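Long-range contacts in p-47 protein (Clostridium botulinum E1 str. 'BoNT E Beluga', PDB 5WIX), which is of unknown function but adopts a TULIP-domain fold resembling bactericidal/permeability-increasing protein, which hints, without proof, at lipid binding: residues M256-N266 with I277-Y286; N310-V320 with S330-F340. All coordinates share one frame; numbering follows the deposited sequence.

Contact 1 (M256-N266 with I277-Y286)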
loop_
_atom_site.group_PDB
_atom_site.type_symbol
_atom_site.label_atom_id
_atom_site.label_comp_id
_atom_site.label_asym_id
_atom_site.label_seq_id
_atom_site.Cartn_x
_atom_site.Cartn_y
_atom_site.Cartn_z
ATOM N N MET A 256 13.857 22.973 -8.010
ATOM C CA MET A 256 14.025 24.348 -7.566
ATOM C C MET A 256 15.444 24.904 -7.750
ATOM O O MET A 256 15.862 25.836 -7.060
ATOM C CB MET A 256 13.592 24.460 -6.098
ATOM C CG MET A 256 12.104 24.346 -5.920
ATOM S SD MET A 256 11.585 24.522 -4.187
ATOM C CE MET A 256 12.945 23.707 -3.410
ATOM N N GLY A 257 16.185 24.359 -8.699
ATOM C CA GLY A 257 17.555 24.801 -8.884
ATOM C C GLY A 257 18.621 23.995 -8.158
ATOM O O GLY A 257 18.340 23.166 -7.291
ATOM N N SER A 258 19.868 24.272 -8.507
ATOM C CA SER A 258 20.993 23.448 -8.098
ATOM C C SER A 258 21.419 23.645 -6.652
ATOM O O SER A 258 22.250 22.876 -6.154
ATOM C CB SER A 258 22.181 23.716 -9.022
ATOM O OG SER A 258 22.037 24.984 -9.648
ATOM N N ASN A 259 20.877 24.653 -5.967
ATOM C CA ASN A 259 21.278 24.832 -4.569
ATOM C C ASN A 259 20.160 24.436 -3.628
ATOM O O ASN A 259 20.131 24.841 -2.457
ATOM C CB ASN A 259 21.728 26.267 -4.293
ATOM C CG ASN A 259 22.844 26.704 -5.215
ATOM O OD1 ASN A 259 23.860 26.006 -5.367
ATOM N ND2 ASN A 259 22.648 27.853 -5.870
ATOM N N ILE A 260 19.234 23.639 -4.157
ATOM C CA ILE A 260 18.247 22.970 -3.322
ATOM C C ILE A 260 18.144 21.478 -3.646
ATOM O O ILE A 260 17.983 21.091 -4.815
ATOM C CB ILE A 260 16.876 23.607 -3.448
ATOM C CG1 ILE A 260 17.016 25.130 -3.354
ATOM C CG2 ILE A 260 16.039 23.105 -2.317
ATOM C CD1 ILE A 260 15.775 25.925 -3.653
ATOM N N THR A 261 18.256 20.646 -2.607
ATOM C CA THR A 261 18.321 19.199 -2.789
ATOM C C THR A 261 17.695 18.307 -1.718
ATOM O O THR A 261 18.297 17.292 -1.379
ATOM C CB THR A 261 19.784 18.694 -2.888
ATOM O OG1 THR A 261 20.434 18.834 -1.616
ATOM C CG2 THR A 261 20.572 19.385 -3.994
ATOM N N SER A 262 16.529 18.642 -1.180
ATOM C CA SER A 262 15.855 17.741 -0.215
ATOM C C SER A 262 16.591 17.583 1.115
ATOM O O SER A 262 15.957 17.471 2.164
ATOM C CB SER A 262 15.627 16.336 -0.806
ATOM O OG SER A 262 16.736 15.486 -0.578
ATOM N N ASN A 263 17.917 17.539 1.072
ATOM C CA ASN A 263 18.711 17.684 2.276
ATOM C C ASN A 263 18.347 19.033 2.902
ATOM O O ASN A 263 18.461 19.223 4.118
ATOM C CB ASN A 263 20.209 17.598 1.970
ATOM C CG ASN A 263 21.037 17.367 3.221
ATOM O OD1 ASN A 263 20.603 16.652 4.131
ATOM N ND2 ASN A 263 22.225 17.983 3.286
ATOM N N ASN A 264 17.885 19.954 2.050
ATOM C CA ASN A 264 17.309 21.223 2.476
ATOM C C ASN A 264 15.915 21.122 3.087
ATOM O O ASN A 264 15.431 22.097 3.672
ATOM C CB ASN A 264 17.254 22.183 1.293
ATOM C CG ASN A 264 18.627 22.641 0.867
ATOM O OD1 ASN A 264 18.999 22.556 -0.301
ATOM N ND2 ASN A 264 19.405 23.098 1.827
ATOM N N PHE A 265 15.282 19.947 2.967
ATOM C CA PHE A 265 13.899 19.729 3.427
ATOM C C PHE A 265 13.714 18.709 4.539
ATOM O O PHE A 265 14.389 17.674 4.585
ATOM C CB PHE A 265 13.023 19.286 2.263
ATOM C CG PHE A 265 12.729 20.369 1.289
ATOM C CD1 PHE A 265 11.685 21.243 1.516
ATOM C CD2 PHE A 265 13.511 20.529 0.157
ATOM C CE1 PHE A 265 11.410 22.241 0.624
ATOM C CE2 PHE A 265 13.252 21.533 -0.739
ATOM C CZ PHE A 265 12.196 22.394 -0.503
ATOM N N ASN A 266 12.754 19.001 5.413
ATOM C CA ASN A 266 12.281 18.060 6.423
ATOM C C ASN A 266 10.844 17.626 6.153
ATOM O O ASN A 266 10.058 18.376 5.569
ATOM C CB ASN A 266 12.368 18.681 7.818
ATOM C CG ASN A 266 13.637 18.298 8.543
ATOM O OD1 ASN A 266 14.314 17.338 8.160
ATOM N ND2 ASN A 266 13.966 19.037 9.605
ATOM N N ILE A 277 5.454 18.820 4.832
ATOM C CA ILE A 277 6.757 19.202 4.308
ATOM C C ILE A 277 7.170 20.608 4.749
ATOM O O ILE A 277 6.578 21.604 4.316
ATOM C CB ILE A 277 6.775 19.161 2.784
ATOM C CG1 ILE A 277 6.521 17.735 2.287
ATOM C CG2 ILE A 277 8.107 19.686 2.269
ATOM C CD1 ILE A 277 6.522 17.565 0.749
ATOM N N LYS A 278 8.176 20.698 5.607
ATOM C CA LYS A 278 8.767 21.996 5.891
ATOM C C LYS A 278 10.216 22.072 5.396
ATOM O O LYS A 278 10.873 21.051 5.194
ATOM C CB LYS A 278 8.686 22.299 7.381
ATOM C CG LYS A 278 7.280 22.614 7.865
ATOM C CD LYS A 278 7.351 23.449 9.139
ATOM C CE LYS A 278 5.975 23.851 9.642
ATOM N NZ LYS A 278 5.217 22.683 10.174
ATOM N N ASN A 279 10.708 23.284 5.170
ATOM C CA ASN A 279 12.121 23.468 4.841
ATOM C C ASN A 279 13.020 23.338 6.081
ATOM O O ASN A 279 12.651 23.760 7.190
ATOM C CB ASN A 279 12.335 24.820 4.178
ATOM C CG ASN A 279 11.973 25.974 5.085
ATOM O OD1 ASN A 279 11.031 25.900 5.876
ATOM N ND2 ASN A 279 12.729 27.057 4.976
ATOM N N LYS A 280 14.195 22.738 5.894
ATOM C CA LYS A 280 15.114 22.481 7.009
ATOM C C LYS A 280 15.894 23.741 7.300
ATOM O O LYS A 280 16.354 23.967 8.418
ATOM C CB LYS A 280 16.072 21.322 6.683
ATOM C CG LYS A 280 17.000 20.896 7.838
ATOM C CD LYS A 280 18.069 19.874 7.389
ATOM C CE LYS A 280 17.489 18.483 7.097
ATOM N NZ LYS A 280 18.531 17.509 6.640
ATOM N N ASN A 281 16.013 24.565 6.262
ATOM C CA ASN A 281 16.834 25.766 6.273
ATOM C C ASN A 281 16.597 26.616 5.028
ATOM O O ASN A 281 15.690 26.327 4.230
ATOM C CB ASN A 281 18.312 25.398 6.376
ATOM C CG ASN A 281 18.714 24.311 5.393
ATOM O OD1 ASN A 281 18.279 24.298 4.241
ATOM N ND2 ASN A 281 19.542 23.383 5.854
ATOM N N THR A 282 17.428 27.644 4.857
ATOM C CA THR A 282 17.254 28.594 3.769
ATOM C C THR A 282 17.375 27.887 2.418
ATOM O O THR A 282 18.342 27.161 2.162
ATOM C CB THR A 282 18.281 29.760 3.851
ATOM O OG1 THR A 282 18.218 30.388 5.141
ATOM C CG2 THR A 282 17.990 30.801 2.774
ATOM N N LEU A 283 16.377 28.088 1.564
ATOM C CA LEU A 283 16.414 27.553 0.211
ATOM C C LEU A 283 16.994 28.582 -0.758
ATOM O O LEU A 283 16.420 29.660 -0.945
ATOM C CB LEU A 283 15.008 27.133 -0.235
ATOM C CG LEU A 283 14.195 26.411 0.838
ATOM C CD1 LEU A 283 12.761 26.140 0.359
ATOM C CD2 LEU A 283 14.889 25.121 1.252
ATOM N N ASN A 284 18.121 28.259 -1.386
ATOM C CA ASN A 284 18.739 29.227 -2.300
ATOM C C ASN A 284 18.240 29.065 -3.728
ATOM O O ASN A 284 18.652 28.144 -4.461
ATOM C CB ASN A 284 20.260 29.112 -2.242
ATOM C CG ASN A 284 20.797 29.276 -0.825
ATOM O OD1 ASN A 284 20.484 30.245 -0.128
ATOM N ND2 ASN A 284 21.589 28.303 -0.383
ATOM N N TRP A 285 17.329 29.952 -4.121
ATOM C CA TRP A 285 16.764 29.866 -5.460
ATOM C C TRP A 285 17.833 30.052 -6.522
ATOM O O TRP A 285 18.896 30.636 -6.279
ATOM C CB TRP A 285 15.673 30.903 -5.657
ATOM C CG TRP A 285 14.715 30.530 -6.712
ATOM C CD1 TRP A 285 14.678 30.994 -7.989
ATOM C CD2 TRP A 285 13.639 29.603 -6.589
ATOM N NE1 TRP A 285 13.636 30.419 -8.678
ATOM C CE2 TRP A 285 12.981 29.559 -7.838
ATOM C CE3 TRP A 285 13.166 28.805 -5.548
ATOM C CZ2 TRP A 285 11.882 28.748 -8.071
ATOM C CZ3 TRP A 285 12.078 27.999 -5.783
ATOM C CH2 TRP A 285 11.444 27.976 -7.037
ATOM N N TYR A 286 17.542 29.554 -7.710
ATOM C CA TYR A 286 18.448 29.750 -8.826
ATOM C C TYR A 286 18.329 31.173 -9.393
ATOM O O TYR A 286 17.389 31.899 -9.086
ATOM C CB TYR A 286 18.187 28.694 -9.904
ATOM C CG TYR A 286 16.843 28.781 -10.584
ATOM C CD1 TYR A 286 16.657 29.594 -11.692
ATOM C CD2 TYR A 286 15.757 28.028 -10.130
ATOM C CE1 TYR A 286 15.427 29.668 -12.331
ATOM C CE2 TYR A 286 14.519 28.091 -10.767
ATOM C CZ TYR A 286 14.360 28.907 -11.866
ATOM O OH TYR A 286 13.138 28.997 -12.507
#

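Contact 2 (N310-V320 with S330-F340)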
loop_
_atom_site.group_PDB
_atom_site.type_symbol
_atom_site.label_atom_id
_atom_site.label_comp_id
_atom_site.label_asym_id
_atom_site.label_seq_id
_atom_site.Cartn_x
_atom_site.Cartn_y
_atom_site.Cartn_z
ATOM N N ASN A 310 -6.936 15.554 -2.265
ATOM C CA ASN A 310 -6.090 15.388 -3.454
ATOM C C ASN A 310 -5.298 16.654 -3.865
ATOM O O ASN A 310 -4.603 16.661 -4.894
ATOM C CB ASN A 310 -6.939 14.910 -4.640
ATOM C CG ASN A 310 -7.939 15.962 -5.124
ATOM O OD1 ASN A 310 -8.354 16.849 -4.367
ATOM N ND2 ASN A 310 -8.339 15.856 -6.395
ATOM N N LYS A 311 -5.399 17.714 -3.065
ATOM C CA LYS A 311 -4.683 18.960 -3.371
ATOM C C LYS A 311 -3.531 19.269 -2.377
ATOM O O LYS A 311 -3.597 18.915 -1.190
ATOM C CB LYS A 311 -5.672 20.146 -3.414
ATOM C CG LYS A 311 -6.894 19.977 -4.354
ATOM C CD LYS A 311 -7.939 21.094 -4.129
ATOM C CE LYS A 311 -9.322 20.749 -4.685
ATOM N NZ LYS A 311 -9.952 19.518 -4.074
ATOM N N LEU A 312 -2.481 19.927 -2.870
ATOM C CA LEU A 312 -1.386 20.416 -2.017
ATOM C C LEU A 312 -1.468 21.932 -1.813
ATOM O O LEU A 312 -1.595 22.694 -2.777
ATOM C CB LEU A 312 -0.029 20.051 -2.622
ATOM C CG LEU A 312 0.206 18.554 -2.805
ATOM C CD1 LEU A 312 1.142 18.375 -3.940
ATOM C CD2 LEU A 312 0.799 17.933 -1.555
ATOM N N LYS A 313 -1.430 22.347 -0.552
ATOM C CA LYS A 313 -1.436 23.759 -0.175
ATOM C C LYS A 313 -0.010 24.166 0.143
ATOM O O LYS A 313 0.583 23.683 1.111
ATOM C CB LYS A 313 -2.351 24.007 1.040
ATOM C CG LYS A 313 -2.402 25.460 1.550
ATOM C CD LYS A 313 -3.846 25.873 1.941
ATOM C CE LYS A 313 -4.117 25.784 3.440
ATOM N NZ LYS A 313 -5.550 26.040 3.786
ATOM N N THR A 314 0.555 25.042 -0.678
ATOM C CA THR A 314 1.920 25.481 -0.439
ATOM C C THR A 314 1.953 26.893 0.132
ATOM O O THR A 314 1.203 27.776 -0.300
ATOM C CB THR A 314 2.724 25.410 -1.702
ATOM O OG1 THR A 314 2.441 24.152 -2.362
ATOM C CG2 THR A 314 4.189 25.514 -1.364
ATOM N N ARG A 315 2.808 27.089 1.131
ATOM C CA ARG A 315 2.854 28.335 1.889
ATOM C C ARG A 315 4.300 28.684 2.209
ATOM O O ARG A 315 4.848 28.210 3.200
ATOM C CB ARG A 315 2.042 28.199 3.173
ATOM C CG ARG A 315 1.221 29.413 3.531
ATOM C CD ARG A 315 0.537 29.236 4.888
ATOM N NE ARG A 315 -0.304 28.039 4.932
ATOM C CZ ARG A 315 -0.499 27.297 6.022
ATOM N NH1 ARG A 315 0.098 27.622 7.166
ATOM N NH2 ARG A 315 -1.284 26.226 5.971
ATOM N N LEU A 316 4.910 29.501 1.354
ATOM C CA LEU A 316 6.305 29.922 1.529
ATOM C C LEU A 316 6.473 31.425 1.709
ATOM O O LEU A 316 5.618 32.222 1.321
ATOM C CB LEU A 316 7.153 29.480 0.336
ATOM C CG LEU A 316 6.659 29.859 -1.068
ATOM C CD1 LEU A 316 7.010 31.304 -1.446
ATOM C CD2 LEU A 316 7.189 28.868 -2.115
ATOM N N SER A 317 7.613 31.811 2.264
ATOM C CA SER A 317 7.974 33.219 2.317
ATOM C C SER A 317 9.486 33.418 2.368
ATOM O O SER A 317 10.226 32.587 2.893
ATOM C CB SER A 317 7.324 33.892 3.515
ATOM O OG SER A 317 8.098 33.664 4.676
ATOM N N GLY A 318 9.931 34.538 1.816
ATOM C CA GLY A 318 11.344 34.852 1.729
ATOM C C GLY A 318 11.545 36.181 1.028
ATOM O O GLY A 318 10.595 36.944 0.851
ATOM N N ILE A 319 12.778 36.453 0.619
ATOM C CA ILE A 319 13.121 37.745 0.042
ATOM C C ILE A 319 14.009 37.614 -1.182
ATOM O O ILE A 319 14.511 36.531 -1.485
ATOM C CB ILE A 319 13.835 38.629 1.062
ATOM C CG1 ILE A 319 14.806 37.784 1.891
ATOM C CG2 ILE A 319 12.824 39.321 1.973
ATOM C CD1 ILE A 319 16.204 37.762 1.356
ATOM N N VAL A 320 14.186 38.730 -1.881
ATOM C CA VAL A 320 15.138 38.799 -2.980
ATOM C C VAL A 320 15.901 40.122 -2.935
ATOM O O VAL A 320 15.306 41.197 -3.042
ATOM C CB VAL A 320 14.445 38.633 -4.347
ATOM C CG1 VAL A 320 13.180 39.460 -4.419
ATOM C CG2 VAL A 320 15.397 39.009 -5.456
ATOM N N SER A 330 13.114 42.952 -1.563
ATOM C CA SER A 330 11.674 42.833 -1.736
ATOM C C SER A 330 11.161 41.608 -0.976
ATOM O O SER A 330 11.607 40.484 -1.243
ATOM C CB SER A 330 11.336 42.732 -3.231
ATOM O OG SER A 330 10.001 43.132 -3.495
ATOM N N LYS A 331 10.241 41.815 -0.031
ATOM C CA LYS A 331 9.707 40.683 0.734
ATOM C C LYS A 331 8.641 39.931 -0.084
ATOM O O LYS A 331 7.733 40.535 -0.670
ATOM C CB LYS A 331 9.160 41.131 2.096
ATOM C CG LYS A 331 7.957 42.054 2.065
ATOM C CD LYS A 331 7.654 42.599 3.465
ATOM C CE LYS A 331 6.456 43.557 3.468
ATOM N NZ LYS A 331 6.251 44.213 4.798
ATOM N N LEU A 332 8.797 38.609 -0.136
ATOM C CA LEU A 332 8.000 37.737 -0.990
ATOM C C LEU A 332 7.109 36.757 -0.186
ATOM O O LEU A 332 7.620 35.963 0.609
ATOM C CB LEU A 332 8.929 36.946 -1.913
ATOM C CG LEU A 332 9.915 37.718 -2.783
ATOM C CD1 LEU A 332 10.772 36.778 -3.633
ATOM C CD2 LEU A 332 9.152 38.684 -3.669
ATOM N N ASN A 333 5.791 36.809 -0.397
ATOM C CA ASN A 333 4.862 35.847 0.221
ATOM C C ASN A 333 3.942 35.178 -0.802
ATOM O O ASN A 333 3.263 35.864 -1.566
ATOM C CB ASN A 333 3.994 36.524 1.284
ATOM C CG ASN A 333 4.791 37.001 2.487
ATOM O OD1 ASN A 333 4.728 36.399 3.563
ATOM N ND2 ASN A 333 5.531 38.104 2.319
ATOM N N MET A 334 3.900 33.847 -0.806
ATOM C CA MET A 334 2.965 33.121 -1.673
ATOM C C MET A 334 2.149 32.045 -0.948
ATOM O O MET A 334 2.656 31.360 -0.062
ATOM C CB MET A 334 3.713 32.469 -2.838
ATOM C CG MET A 334 2.806 31.859 -3.878
ATOM S SD MET A 334 3.664 31.433 -5.404
ATOM C CE MET A 334 4.635 30.082 -4.769
ATOM N N GLU A 335 0.877 31.920 -1.317
ATOM C CA GLU A 335 0.111 30.700 -1.040
ATOM C C GLU A 335 -0.392 30.145 -2.365
ATOM O O GLU A 335 -0.968 30.878 -3.175
ATOM C CB GLU A 335 -1.062 30.940 -0.094
ATOM C CG GLU A 335 -1.812 29.637 0.250
ATOM C CD GLU A 335 -3.089 29.836 1.069
ATOM O OE1 GLU A 335 -3.257 29.150 2.103
ATOM O OE2 GLU A 335 -3.939 30.658 0.669
ATOM N N CYS A 336 -0.174 28.852 -2.591
ATOM C CA CYS A 336 -0.434 28.269 -3.906
ATOM C C CYS A 336 -0.862 26.811 -3.834
ATOM O O CYS A 336 -0.068 25.925 -3.476
ATOM C CB CYS A 336 0.807 28.389 -4.797
ATOM S SG CYS A 336 0.616 27.644 -6.433
ATOM N N ILE A 337 -2.120 26.581 -4.201
ATOM C CA ILE A 337 -2.731 25.261 -4.224
ATOM C C ILE A 337 -2.409 24.495 -5.511
ATOM O O ILE A 337 -2.683 24.980 -6.614
ATOM C CB ILE A 337 -4.231 25.388 -4.098
ATOM C CG1 ILE A 337 -4.584 26.412 -3.014
ATOM C CG2 ILE A 337 -4.855 24.021 -3.856
ATOM C CD1 ILE A 337 -4.176 25.998 -1.635
ATOM N N THR A 338 -1.821 23.308 -5.382
ATOM C CA THR A 338 -1.625 22.449 -6.544
ATOM C C THR A 338 -2.467 21.194 -6.382
ATOM O O THR A 338 -2.865 20.869 -5.262
ATOM C CB THR A 338 -0.169 22.059 -6.735
ATOM O OG1 THR A 338 0.296 21.405 -5.550
ATOM C CG2 THR A 338 0.652 23.285 -6.952
ATOM N N LYS A 339 -2.715 20.492 -7.491
ATOM C CA LYS A 339 -3.668 19.378 -7.513
ATOM C C LYS A 339 -3.154 18.094 -8.164
ATOM O O LYS A 339 -2.574 18.127 -9.245
ATOM C CB LYS A 339 -4.949 19.812 -8.236
ATOM C CG LYS A 339 -6.000 18.728 -8.368
ATOM C CD LYS A 339 -7.217 19.203 -9.171
ATOM C CE LYS A 339 -8.343 18.147 -9.175
ATOM N NZ LYS A 339 -9.554 18.550 -9.955
ATOM N N PHE A 340 -3.404 16.961 -7.510
ATOM C CA PHE A 340 -3.075 15.649 -8.057
ATOM C C PHE A 340 -3.809 15.427 -9.365
ATOM O O PHE A 340 -4.932 15.884 -9.535
ATOM C CB PHE A 340 -3.433 14.556 -7.052
ATOM C CG PHE A 340 -3.339 13.158 -7.598
ATOM C CD1 PHE A 340 -2.145 12.456 -7.544
ATOM C CD2 PHE A 340 -4.456 12.526 -8.123
ATOM C CE1 PHE A 340 -2.062 11.160 -8.031
ATOM C CE2 PHE A 340 -4.381 11.232 -8.604
ATOM C CZ PHE A 340 -3.187 10.548 -8.558
#

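Contact 1 (M256-N266 with I277-Y286)
Asn264 joins 256-266 to 277-286 through both its backbone and its side chain. Among the polar contacts, its carbonyl O takes the backbone N-H of Lys280 (N to O 2.6 Å), and its ND2 gives a hydrogen bond to Asn281 OD1 at 2.9 Å, the two amide planes turned 73° apart. Its own OD1 receives Thr261 N, so backbone and partner hold both ends of the amide. Lys280 reaches across with CG anti to its backbone N (chi1 -175°) and a bend at chi3 that brings NZ to Asn263 O at 3.1 Å; a weaker bond goes to Asn263 OD1. Beyond the non-hydrogen-bonded pair Phe265-Asn279, Asn266 and Lys278 form the hydrogen-bonded pair of strands 265-269 and 275-279.

The apolar contacts lie on the inner side. Leu283 spreads its two methyls: CD2 lies over one face of the Phe265 ring, while CD1 meets Phe265 CZ at 3.9 Å. Ile260 CD1 rests on Leu283 CB at 3.7 Å. Met256 lays CG against Trp285 CZ3 (3.7 Å), its sulfur oblique to the indole in a Met-aromatic contact. Trp285 NE1 is hydrogen-bonded to Ser386 OG of helix 370-390.

Directional backbone and amide bonds thus set the loop's register, while an apolar layer seals its inner side, Phe265 touching helix 240-252, Met256 and Trp285 helix 370-390.

Contact 2 (N310-V320 with S330-F340)
An antiparallel beta hairpin joins strands 311-322 and 328-343, neighbours in the curled sheet of one half of this elongated TULIP-like molecule; strand 293-307 flanks the first and strand 348-363 the second. The register is unbroken from Lys311-Lys339 to Val320-Ser330. Leu312, Thr314, Leu316, Gly318 and Val320 each exchange two backbone hydrogen bonds with their partners, and Phe340 N closes the far end on Asn310 O at 2.9 Å. The N-to-C directions of 311-320 and 330-340 make an angle of 159°, close to antiparallel.

The face bearing Leu316, Val320, Leu332 and Met334 is buried against helix 370-390. Leu316 turns CD1 onto Met334 CB at 3.8 Å and CD2 toward Met334 CE; its CG sits between backbone N and carbonyl carbon (chi1 52°), which swings the branch across to the other strand. Both side chains also touch Phe387. Val320 CG1 packs on Leu332 CD1 at 3.7 Å. Gly318, between Leu316 and Val320 on its strand, pairs with Leu332 and puts no side chain on this face. Toward the other end, Thr314, Cys336 and Thr338 meet Leu391 beyond the helix.

The opposite face is largely polar and more exposed, though Ile337 is buried in it. Lys313 runs alongside Ile337 in the same direction, its CD 3.6 Å from Ile337 CD1. Glu335, extended with CG anti to its N (chi1 -177°), brings OE1 within 3.3 Å of Lys313 CD. The charged ends of Lys313 and Arg315 stay beyond salt-bridge range of that carboxylate, so any attraction is probably diffuse. Farther along, Ser317 OG is hydrogen-bonded to Asp301 OD1 of strand 293-307, and Ser317 CB sits 3.6 Å from Asn333 OD1.

How the contacts relate
From the N terminus, the chain leaves helix 240-252 and enters contact 1, where 277-286 returns on 256-266 after the turn of the hairpin 265-269/275-279. It then runs through strand 293-307, which pairs with strands on both sides: 275-279 and 283-284 from contact 1, and 311-322 from contact 2. Contact 2 closes the next hairpin, the two loops being in series, neither nested nor crossed. Their centres lie 14 Å apart and their nearest atoms about 6 Å, so they do not touch. Both belong to one curled sheet and both reach helix 370-390, with Phe387 touched by Trp285 of contact 1 and by Leu316 and Met334 of contact 2.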